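Local coordinates for protein malate dehydrogenase (Porphyromonas gingivalis, PDB 3FI9) that probably catalyses the NAD-dependent interconversion of malate and oxaloacetate, as in other malate dehydrogenases of its superfamily, at residues A[9-14]-A[35-40]; A[28-33]-A[57-62]; A[157-162]-A[174-179]; A[187-192]-A[292-297]. One frame throughout, in Å; residues are numbered along the deposited sequence.

Overall arrangement
Contacts 1 and 2 belong to the NAD-binding domain, contacts 3 and 4 to the C-terminal domain. Within each pair the contacts touch: the centres of 1 and 2 lie 12 Å apart, with Leu11 packed on Ala28 and Leu33, and those of 3 and 4 lie 13 Å apart, joined by the antiparallel strands 178-180 and 186-188. Contacts 1 and 3 lie 31 Å apart, centre to centre. Leu39 of contact 1 lies about 4 Å, between side chains, from Ala16 of the predicted NAD site; the side chain of Thr178 of contact 3 lies about 7 Å from that of His182, the predicted proton acceptor. Contacts 2 and 3 both reach the second subunit; contact 4 lies away from the predicted sites.

Contact 1. Residues A[9-14]-A[35-40]; sequences EKLTIV and PNLCLY
Leu11 and Leu37 sit abreast on adjacent parallel strands, pointing the same way, with Leu11 CG 3.8 Å from Leu37 CD1. Next along, Leu39 CD2 reaches back to Ile13 CB at 4.0 Å. These four side chains make the buried face of the pair, covered by Ala25, Ala28 and Met24 of helix 19-30. Four backbone bonds stitch the strands edge to edge: Leu11 N to Asn36 O, Cys38 N to Leu11 O at 2.7 Å, Ile13 N to Cys38 O, and Tyr40 N to Ile13 O. The other face is more exposed at its two ends, although one pair there is very close. In its buried middle Thr12 OG1 lies 3.6 Å from Cys38 CB and hydrogen-bonds Ala73 O. Lys10 is partly exposed; with CG anti to its backbone N (chi1 167°) and the rest of the chain extended, it runs across Cys38, and its CE is tight against Cys38 CB at 3.4 Å, while NZ is held by Thr75 O. Beside it, Asn36, also partly exposed, centres an inverse gamma turn and ties ND2 to Glu8 O. At the far end partly exposed Tyr40 turns its ring edge to Val14, CD2 meeting Val14 CG1 at 3.7 Å. Strand 10-14, helix 19-30 and strand 37-40 form the first beta-alpha-beta unit of a Rossmann fold, with the predicted NAD-binding residues Ala16 and Asp41 just past the strand ends.

Contact 2. Residues A[28-33]-A[57-62]; sequences AAMMRL and CGFEGL
Phe59 lays its ring over Ala29, which sits in the last turn of helix 19-30 and aims its methyl at the aromatic face. From Phe59 CB the side chain heads toward the helix, and chi1 of -70° sets CG anti to the carbonyl carbon, 3.8 Å from Ala29 CB. Along one side of the ring CD2 comes closer, at 3.6 Å from Ala29 CB, and CE2 stays near the same methyl; along the other, CD1 is farther off, while CE1 moves on to Met30 CG at 3.8 Å. The tip, CZ, touches both, 3.9 Å from Ala29 CB and 4.0 Å from Met30 CG. Ala29 CB thus stands 3.5 Å above the plane, over the ring centre, in a CH-pi contact, whereas Met30 comes in obliquely. Here the end of helix 19-30 meets the loop after helix 44-57 in the Rossmann domain: Arg32, with positive phi, closes helix 19-30 in a Schellman motif, and Gly58, also with positive phi, ends helix 44-57 before the type II turn from Phe59 to Leu62. At that turn Arg32 NH1 donates to Glu60 O at 3.0 Å, on a lone pair in the carbonyl plane, the oxygen tilted 17° from the guanidinium plane. Tyr5 OH shares Glu60 O, and Arg32 NE binds Leu3 O. Leu62 CD2 adds a looser touch on Ala29 CB. The Phe59 ring also meets that of Tyr242 of the second subunit, planes at about 45°.

Contact 3. Residues A[157-162]-A[174-179]; sequences RLQSEL and TNTRTY
Leu158 is the first residue of its helical segment to reach Thr176, its CG 4.2 Å from Thr176 CG2. It directly follows Arg157, a predicted substrate-binding residue whose side chain leads away from this contact. With CG anti to the backbone N (chi1 178°), Leu158 leans into the 174-179 segment; its CD2 touches Thr178 CG2 at 4.2 Å, and Val188 and Leu217 also pack on this side chain. Gln159 comes next, crossing Thr176 at about a right angle, with CB 3.4 Å from Thr176 OG1. The extended chain of Gln159 carries its amide beyond Thr176: NE2 bonds Val173 O and OE1 takes Gln170 NE2, tying the chain between the two segments to the helix. Ser160 packs on Arg55 of the second subunit, and Glu161 makes salt bridges to Arg220 and Lys164. One helical turn on from Leu158, Leu162 returns to the contact and slides past Thr176 in the opposite direction, its CD1 3.8 Å from Thr176 CG2. Helix 153-166 thereby packs on the loop and the start of strand 178-180, which runs on toward His182, the predicted proton acceptor. No hydrogen bond links the two segments. Thr176 presents its methyl to the leucines, while OG1, between its backbone N and carbonyl carbon (chi1 36°), bonds Ser155 O, earlier in the same helix. Apolar packing thus carries the contact, while Ser155 satisfies the buried Thr176 OG1 and also bonds Thr178 N.

Contact 4. Residues A[187-192]-A[292-297]; sequences AVFAST and NQLGNE
Phe189 supplies the apolar part of this contact: its CE2 lies 3.8 Å from Leu294 CB, and its side chain also touches Leu303 of helix 297-319. Backbone atoms crowd the same rim. Leu294 O approaches near the ring plane, 3.6 Å from Phe189 CE2, and Leu294 C and Gly295 N lie in plane at the edge. Gly295 CA comes obliquely to Phe189 CD2 at 3.7 Å; with positive phi (53°) and no side chain, Gly295 lets the chain turn close against the ring. The polar side chains make van der Waals touches: Ser191 OG is 3.6 Å from Gly295 CA, and Ser191 CB is 4.3 Å from Asn296 ND2. No hydrogen bond joins the segments directly; the links run through helix 297-319, where Ser191 OG bonds Glu299 OE1 and Leu294 O bonds Arg300 NH1. Asn296, with OD1 on Glu299 N, caps the first turn of that helix. The contact sets Phe189 and Ser191, just after hairpin strand 186-188, beside the N-cap of the long C-terminal helix in the alpha/beta C-terminal domain of the lactate/malate dehydrogenase family.

Contact 1. Residues A[9-14]-A[35-40]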
# COMPACT_ATOMS: atom_id res chain seq x y z
N GLU A 9 -12.54 -11.36 14.21
CA GLU A 9 -11.63 -11.14 15.33
C GLU A 9 -10.69 -9.94 15.11
O GLU A 9 -10.39 -9.60 13.99
CB GLU A 9 -10.89 -12.45 15.68
CG GLU A 9 -11.95 -13.52 16.03
CD GLU A 9 -11.45 -14.73 16.75
OE1 GLU A 9 -11.97 -15.02 17.86
OE2 GLU A 9 -10.58 -15.43 16.20
N LYS A 10 -10.25 -9.32 16.20
CA LYS A 10 -9.47 -8.07 16.15
C LYS A 10 -8.01 -8.36 15.76
O LYS A 10 -7.37 -9.29 16.29
CB LYS A 10 -9.60 -7.32 17.47
CG LYS A 10 -8.64 -6.16 17.70
CD LYS A 10 -9.12 -5.32 18.91
CE LYS A 10 -8.08 -4.28 19.29
NZ LYS A 10 -8.47 -3.51 20.49
N LEU A 11 -7.56 -7.58 14.77
CA LEU A 11 -6.18 -7.52 14.37
C LEU A 11 -5.61 -6.17 14.80
O LEU A 11 -6.11 -5.07 14.45
CB LEU A 11 -6.05 -7.72 12.83
CG LEU A 11 -4.72 -7.28 12.16
CD1 LEU A 11 -3.50 -8.00 12.79
CD2 LEU A 11 -4.74 -7.54 10.61
N THR A 12 -4.56 -6.25 15.59
CA THR A 12 -3.85 -5.05 16.00
C THR A 12 -2.45 -4.90 15.38
O THR A 12 -1.57 -5.77 15.53
CB THR A 12 -3.73 -5.01 17.50
OG1 THR A 12 -5.04 -4.91 18.06
CG2 THR A 12 -2.89 -3.81 17.96
N ILE A 13 -2.24 -3.75 14.77
CA ILE A 13 -0.92 -3.42 14.21
C ILE A 13 -0.19 -2.58 15.20
O ILE A 13 -0.68 -1.52 15.55
CB ILE A 13 -1.06 -2.59 12.92
CG1 ILE A 13 -1.83 -3.37 11.86
CG2 ILE A 13 0.35 -2.18 12.36
CD1 ILE A 13 -1.43 -4.78 11.67
N VAL A 14 0.97 -3.04 15.67
CA VAL A 14 1.78 -2.22 16.54
C VAL A 14 2.84 -1.50 15.71
O VAL A 14 3.47 -2.10 14.86
CB VAL A 14 2.44 -3.08 17.67
CG1 VAL A 14 3.42 -2.25 18.46
CG2 VAL A 14 1.38 -3.60 18.58
N PRO A 35 -12.88 -6.59 9.82
CA PRO A 35 -13.32 -5.21 9.94
C PRO A 35 -12.75 -4.54 11.19
O PRO A 35 -12.62 -3.30 11.26
CB PRO A 35 -14.86 -5.32 10.03
CG PRO A 35 -15.16 -6.82 10.31
CD PRO A 35 -13.92 -7.61 10.14
N ASN A 36 -12.36 -5.36 12.17
CA ASN A 36 -11.89 -4.81 13.44
C ASN A 36 -10.38 -4.68 13.42
O ASN A 36 -9.63 -5.50 13.96
CB ASN A 36 -12.44 -5.68 14.58
CG ASN A 36 -13.97 -5.65 14.58
OD1 ASN A 36 -14.55 -4.57 14.68
ND2 ASN A 36 -14.62 -6.80 14.37
N LEU A 37 -9.94 -3.66 12.72
CA LEU A 37 -8.51 -3.41 12.54
C LEU A 37 -8.13 -2.28 13.48
O LEU A 37 -8.70 -1.19 13.42
CB LEU A 37 -8.26 -3.02 11.08
CG LEU A 37 -6.83 -2.66 10.72
CD1 LEU A 37 -6.02 -3.90 10.86
CD2 LEU A 37 -6.73 -2.04 9.28
N CYS A 38 -7.17 -2.54 14.36
CA CYS A 38 -6.79 -1.57 15.38
C CYS A 38 -5.34 -1.15 15.22
O CYS A 38 -4.44 -2.00 15.10
CB CYS A 38 -7.06 -2.16 16.77
SG CYS A 38 -6.49 -1.15 18.13
N LEU A 39 -5.12 0.17 15.18
CA LEU A 39 -3.79 0.73 14.94
C LEU A 39 -3.24 1.30 16.23
O LEU A 39 -3.88 2.19 16.86
CB LEU A 39 -3.86 1.78 13.84
CG LEU A 39 -4.52 1.39 12.51
CD1 LEU A 39 -4.22 2.51 11.52
CD2 LEU A 39 -3.94 0.04 12.03
N TYR A 40 -2.06 0.82 16.64
CA TYR A 40 -1.46 1.30 17.89
C TYR A 40 -0.08 1.93 17.60
O TYR A 40 0.71 1.35 16.84
CB TYR A 40 -1.32 0.18 18.94
CG TYR A 40 -0.33 0.58 20.03
CD1 TYR A 40 -0.72 1.38 21.10
CD2 TYR A 40 1.00 0.20 19.94
CE1 TYR A 40 0.17 1.76 22.09
CE2 TYR A 40 1.93 0.60 20.91
CZ TYR A 40 1.51 1.40 21.98
OH TYR A 40 2.44 1.79 22.92

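Contact 2. Residues A[28-33]-A[57-62]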
# COMPACT_ATOMS: atom_id res chain seq x y z
N ALA A 28 -3.82 -4.68 5.17
CA ALA A 28 -4.77 -5.52 5.92
C ALA A 28 -6.21 -5.18 5.53
O ALA A 28 -7.06 -6.07 5.36
CB ALA A 28 -4.59 -5.28 7.41
N ALA A 29 -6.48 -3.89 5.38
CA ALA A 29 -7.81 -3.46 4.95
C ALA A 29 -8.13 -3.93 3.54
O ALA A 29 -9.22 -4.43 3.28
CB ALA A 29 -7.94 -1.91 5.08
N MET A 30 -7.19 -3.78 2.59
CA MET A 30 -7.47 -4.27 1.24
C MET A 30 -7.76 -5.75 1.21
O MET A 30 -8.60 -6.23 0.43
CB MET A 30 -6.27 -4.00 0.29
CG MET A 30 -6.08 -2.53 -0.07
SD MET A 30 -4.58 -2.11 -1.05
CE MET A 30 -5.06 -3.05 -2.57
N MET A 31 -7.01 -6.51 2.02
CA MET A 31 -7.14 -7.97 2.03
C MET A 31 -8.44 -8.42 2.75
O MET A 31 -8.72 -9.59 2.80
CB MET A 31 -5.93 -8.62 2.72
CG MET A 31 -4.65 -8.68 1.84
SD MET A 31 -3.29 -9.58 2.75
CE MET A 31 -1.99 -9.38 1.52
N ARG A 32 -9.15 -7.47 3.35
CA ARG A 32 -10.36 -7.74 4.11
C ARG A 32 -10.14 -8.87 5.11
O ARG A 32 -10.90 -9.84 5.13
CB ARG A 32 -11.56 -8.01 3.16
CG ARG A 32 -11.89 -6.72 2.36
CD ARG A 32 -12.97 -6.97 1.26
NE ARG A 32 -14.30 -7.17 1.83
CZ ARG A 32 -15.05 -6.19 2.33
NH1 ARG A 32 -14.59 -4.96 2.35
NH2 ARG A 32 -16.27 -6.44 2.79
N LEU A 33 -9.11 -8.72 5.94
CA LEU A 33 -8.80 -9.76 6.92
C LEU A 33 -9.85 -9.71 8.03
O LEU A 33 -10.43 -10.75 8.38
CB LEU A 33 -7.40 -9.57 7.51
CG LEU A 33 -6.30 -9.52 6.44
CD1 LEU A 33 -4.88 -9.32 7.10
CD2 LEU A 33 -6.35 -10.80 5.60
N CYS A 57 -9.79 6.21 2.37
CA CYS A 57 -9.80 5.22 1.28
C CYS A 57 -11.20 4.70 1.04
O CYS A 57 -11.52 4.19 -0.05
CB CYS A 57 -8.92 4.02 1.63
SG CYS A 57 -7.18 4.45 1.56
N GLY A 58 -12.02 4.76 2.09
CA GLY A 58 -13.42 4.27 2.02
C GLY A 58 -13.54 2.76 1.94
O GLY A 58 -14.22 2.25 1.04
N PHE A 59 -12.88 2.04 2.85
CA PHE A 59 -12.97 0.59 2.85
C PHE A 59 -14.32 0.16 3.38
O PHE A 59 -14.64 0.46 4.54
CB PHE A 59 -11.86 -0.02 3.69
CG PHE A 59 -10.50 0.13 3.07
CD1 PHE A 59 -10.16 -0.59 1.94
CD2 PHE A 59 -9.55 1.01 3.63
CE1 PHE A 59 -8.87 -0.44 1.37
CE2 PHE A 59 -8.28 1.13 3.08
CZ PHE A 59 -7.96 0.42 1.94
N GLU A 60 -15.08 -0.58 2.55
CA GLU A 60 -16.45 -1.00 2.90
C GLU A 60 -16.49 -1.89 4.15
O GLU A 60 -15.85 -2.94 4.19
CB GLU A 60 -17.08 -1.76 1.72
CG GLU A 60 -18.61 -1.77 1.71
CD GLU A 60 -19.19 -1.01 0.54
OE1 GLU A 60 -18.46 -0.85 -0.48
OE2 GLU A 60 -20.38 -0.60 0.60
N GLY A 61 -17.24 -1.48 5.17
CA GLY A 61 -17.40 -2.30 6.40
C GLY A 61 -16.26 -2.26 7.41
O GLY A 61 -16.27 -2.99 8.44
N LEU A 62 -15.25 -1.44 7.15
CA LEU A 62 -14.12 -1.41 8.06
C LEU A 62 -14.54 -0.73 9.35
O LEU A 62 -15.17 0.32 9.30
CB LEU A 62 -12.94 -0.65 7.44
CG LEU A 62 -11.60 -0.81 8.15
CD1 LEU A 62 -11.12 -2.28 8.06
CD2 LEU A 62 -10.56 0.12 7.56

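Contact 3. Residues A[157-162]-A[174-179]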
# COMPACT_ATOMS: atom_id res chain seq x y z
N ARG A 157 14.15 -11.69 -2.48
CA ARG A 157 15.24 -10.93 -3.09
C ARG A 157 16.11 -11.90 -3.90
O ARG A 157 16.50 -11.61 -5.03
CB ARG A 157 16.04 -10.22 -2.02
CG ARG A 157 15.27 -9.03 -1.44
CD ARG A 157 16.07 -8.36 -0.27
NE ARG A 157 15.29 -7.25 0.27
CZ ARG A 157 15.53 -6.66 1.44
NH1 ARG A 157 16.52 -7.08 2.21
NH2 ARG A 157 14.78 -5.65 1.85
N LEU A 158 16.37 -13.08 -3.37
CA LEU A 158 17.11 -14.06 -4.18
C LEU A 158 16.36 -14.38 -5.48
O LEU A 158 16.96 -14.48 -6.56
CB LEU A 158 17.43 -15.32 -3.38
CG LEU A 158 18.17 -16.45 -4.11
CD1 LEU A 158 19.55 -16.02 -4.51
CD2 LEU A 158 18.30 -17.67 -3.17
N GLN A 159 15.05 -14.56 -5.38
CA GLN A 159 14.23 -14.80 -6.57
C GLN A 159 14.36 -13.66 -7.57
O GLN A 159 14.58 -13.89 -8.77
CB GLN A 159 12.75 -15.03 -6.20
CG GLN A 159 11.87 -15.41 -7.42
CD GLN A 159 10.38 -15.36 -7.10
OE1 GLN A 159 9.90 -14.36 -6.56
NE2 GLN A 159 9.65 -16.43 -7.44
N SER A 160 14.23 -12.44 -7.08
CA SER A 160 14.34 -11.28 -7.96
C SER A 160 15.71 -11.18 -8.65
O SER A 160 15.82 -10.99 -9.86
CB SER A 160 14.07 -10.02 -7.15
OG SER A 160 14.26 -8.86 -7.96
N GLU A 161 16.77 -11.31 -7.86
CA GLU A 161 18.12 -11.19 -8.38
C GLU A 161 18.42 -12.28 -9.41
O GLU A 161 19.00 -11.97 -10.44
CB GLU A 161 19.16 -11.16 -7.25
CG GLU A 161 19.07 -9.93 -6.28
CD GLU A 161 19.35 -8.59 -6.95
OE1 GLU A 161 20.20 -8.50 -7.86
OE2 GLU A 161 18.73 -7.60 -6.54
N LEU A 162 17.96 -13.52 -9.18
CA LEU A 162 18.05 -14.60 -10.20
C LEU A 162 17.26 -14.30 -11.47
O LEU A 162 17.77 -14.51 -12.60
CB LEU A 162 17.62 -15.94 -9.62
CG LEU A 162 18.69 -16.62 -8.73
CD1 LEU A 162 18.02 -17.67 -7.87
CD2 LEU A 162 19.81 -17.27 -9.60
N THR A 174 11.57 -20.61 -9.26
CA THR A 174 10.64 -21.16 -8.31
C THR A 174 11.39 -21.69 -7.10
O THR A 174 12.54 -22.09 -7.21
CB THR A 174 9.77 -22.25 -8.98
OG1 THR A 174 10.64 -23.23 -9.58
CG2 THR A 174 8.93 -21.59 -10.09
N ASN A 175 10.76 -21.63 -5.92
CA ASN A 175 11.31 -22.28 -4.72
C ASN A 175 12.71 -21.80 -4.31
O ASN A 175 13.56 -22.61 -3.89
CB ASN A 175 11.34 -23.80 -4.89
CG ASN A 175 11.13 -24.54 -3.57
OD1 ASN A 175 10.48 -24.02 -2.68
ND2 ASN A 175 11.70 -25.74 -3.45
N THR A 176 12.93 -20.49 -4.37
CA THR A 176 14.21 -19.93 -3.91
C THR A 176 14.10 -19.85 -2.40
O THR A 176 13.07 -19.39 -1.86
CB THR A 176 14.40 -18.50 -4.41
OG1 THR A 176 13.12 -17.85 -4.41
CG2 THR A 176 14.96 -18.46 -5.81
N ARG A 177 15.14 -20.30 -1.71
CA ARG A 177 15.06 -20.44 -0.26
C ARG A 177 16.36 -20.05 0.40
O ARG A 177 17.41 -20.51 -0.01
CB ARG A 177 14.72 -21.90 0.13
CG ARG A 177 13.34 -22.30 -0.19
CD ARG A 177 12.36 -21.48 0.61
NE ARG A 177 11.02 -22.02 0.45
CZ ARG A 177 10.13 -21.56 -0.42
NH1 ARG A 177 10.41 -20.54 -1.21
NH2 ARG A 177 8.94 -22.15 -0.49
N THR A 178 16.28 -19.18 1.42
CA THR A 178 17.37 -19.04 2.36
C THR A 178 16.80 -19.41 3.74
O THR A 178 15.67 -19.07 4.07
CB THR A 178 17.97 -17.60 2.43
OG1 THR A 178 17.08 -16.74 3.13
CG2 THR A 178 18.21 -16.99 1.01
N TYR A 179 17.63 -20.04 4.58
CA TYR A 179 17.25 -20.38 5.94
C TYR A 179 18.28 -19.83 6.94
O TYR A 179 19.32 -19.24 6.56
CB TYR A 179 17.13 -21.91 6.09
CG TYR A 179 16.14 -22.55 5.15
CD1 TYR A 179 14.79 -22.20 5.17
CD2 TYR A 179 16.56 -23.51 4.25
CE1 TYR A 179 13.90 -22.79 4.27
CE2 TYR A 179 15.69 -24.11 3.38
CZ TYR A 179 14.36 -23.74 3.39
OH TYR A 179 13.51 -24.37 2.53

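Contact 4. Residues A[187-192]-A[292-297]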
# COMPACT_ATOMS: atom_id res chain seq x y z
N ALA A 187 21.62 -18.49 5.14
CA ALA A 187 22.13 -19.70 4.49
C ALA A 187 21.29 -20.00 3.23
O ALA A 187 20.12 -20.36 3.34
CB ALA A 187 22.07 -20.90 5.47
N VAL A 188 21.89 -19.83 2.06
CA VAL A 188 21.25 -20.07 0.78
C VAL A 188 21.21 -21.57 0.48
O VAL A 188 22.24 -22.25 0.45
CB VAL A 188 22.00 -19.31 -0.36
CG1 VAL A 188 21.22 -19.37 -1.63
CG2 VAL A 188 22.28 -17.83 0.04
N PHE A 189 20.01 -22.11 0.33
CA PHE A 189 19.82 -23.51 -0.07
C PHE A 189 19.51 -23.60 -1.56
O PHE A 189 18.37 -23.86 -1.96
CB PHE A 189 18.70 -24.18 0.75
CG PHE A 189 19.17 -24.70 2.07
CD1 PHE A 189 19.89 -23.85 2.94
CD2 PHE A 189 18.88 -25.99 2.47
CE1 PHE A 189 20.35 -24.32 4.20
CE2 PHE A 189 19.31 -26.47 3.76
CZ PHE A 189 20.04 -25.63 4.61
N ALA A 190 20.52 -23.37 -2.38
CA ALA A 190 20.30 -23.37 -3.86
C ALA A 190 19.75 -24.69 -4.40
O ALA A 190 19.09 -24.75 -5.46
CB ALA A 190 21.60 -22.99 -4.57
N SER A 191 20.01 -25.79 -3.71
CA SER A 191 19.42 -27.03 -4.16
C SER A 191 17.87 -27.01 -4.24
O SER A 191 17.29 -27.87 -4.89
CB SER A 191 19.86 -28.18 -3.25
OG SER A 191 19.17 -28.10 -2.02
N THR A 192 17.18 -26.06 -3.61
CA THR A 192 15.72 -26.05 -3.64
C THR A 192 15.17 -25.41 -4.92
O THR A 192 14.01 -25.60 -5.24
CB THR A 192 15.08 -25.24 -2.46
OG1 THR A 192 15.32 -23.85 -2.64
CG2 THR A 192 15.62 -25.67 -1.09
N ASN A 292 16.65 -32.12 9.37
CA ASN A 292 17.64 -33.10 8.97
C ASN A 292 17.44 -33.53 7.54
O ASN A 292 18.33 -34.14 6.95
CB ASN A 292 17.67 -34.31 9.92
CG ASN A 292 18.19 -33.95 11.28
OD1 ASN A 292 19.14 -33.17 11.41
ND2 ASN A 292 17.57 -34.51 12.32
N GLN A 293 16.29 -33.20 6.96
CA GLN A 293 16.04 -33.54 5.56
C GLN A 293 16.08 -32.31 4.66
O GLN A 293 15.75 -32.39 3.48
CB GLN A 293 14.68 -34.23 5.39
CG GLN A 293 13.66 -33.35 4.67
CD GLN A 293 12.23 -33.83 4.81
OE1 GLN A 293 11.94 -35.03 4.69
NE2 GLN A 293 11.32 -32.89 5.04
N LEU A 294 16.47 -31.16 5.21
CA LEU A 294 16.54 -29.94 4.39
C LEU A 294 17.77 -29.91 3.51
O LEU A 294 18.89 -30.06 3.99
CB LEU A 294 16.56 -28.67 5.24
CG LEU A 294 15.36 -27.94 5.78
CD1 LEU A 294 15.88 -26.61 6.33
CD2 LEU A 294 14.19 -27.74 4.76
N GLY A 295 17.57 -29.65 2.22
CA GLY A 295 18.69 -29.52 1.29
C GLY A 295 19.65 -30.70 1.35
O GLY A 295 19.23 -31.85 1.57
N ASN A 296 20.93 -30.43 1.14
CA ASN A 296 21.96 -31.46 1.26
C ASN A 296 22.89 -31.24 2.44
O ASN A 296 22.75 -30.28 3.20
CB ASN A 296 22.80 -31.53 -0.02
CG ASN A 296 23.45 -30.20 -0.40
OD1 ASN A 296 23.99 -29.46 0.43
ND2 ASN A 296 23.45 -29.91 -1.70
N GLU A 297 23.88 -32.11 2.57
CA GLU A 297 24.74 -32.02 3.75
C GLU A 297 25.52 -30.73 3.82
O GLU A 297 25.65 -30.15 4.90
CB GLU A 297 25.71 -33.20 3.82
CG GLU A 297 26.56 -33.20 5.09
CD GLU A 297 27.28 -34.54 5.24
OE1 GLU A 297 27.27 -35.32 4.26
OE2 GLU A 297 27.85 -34.81 6.29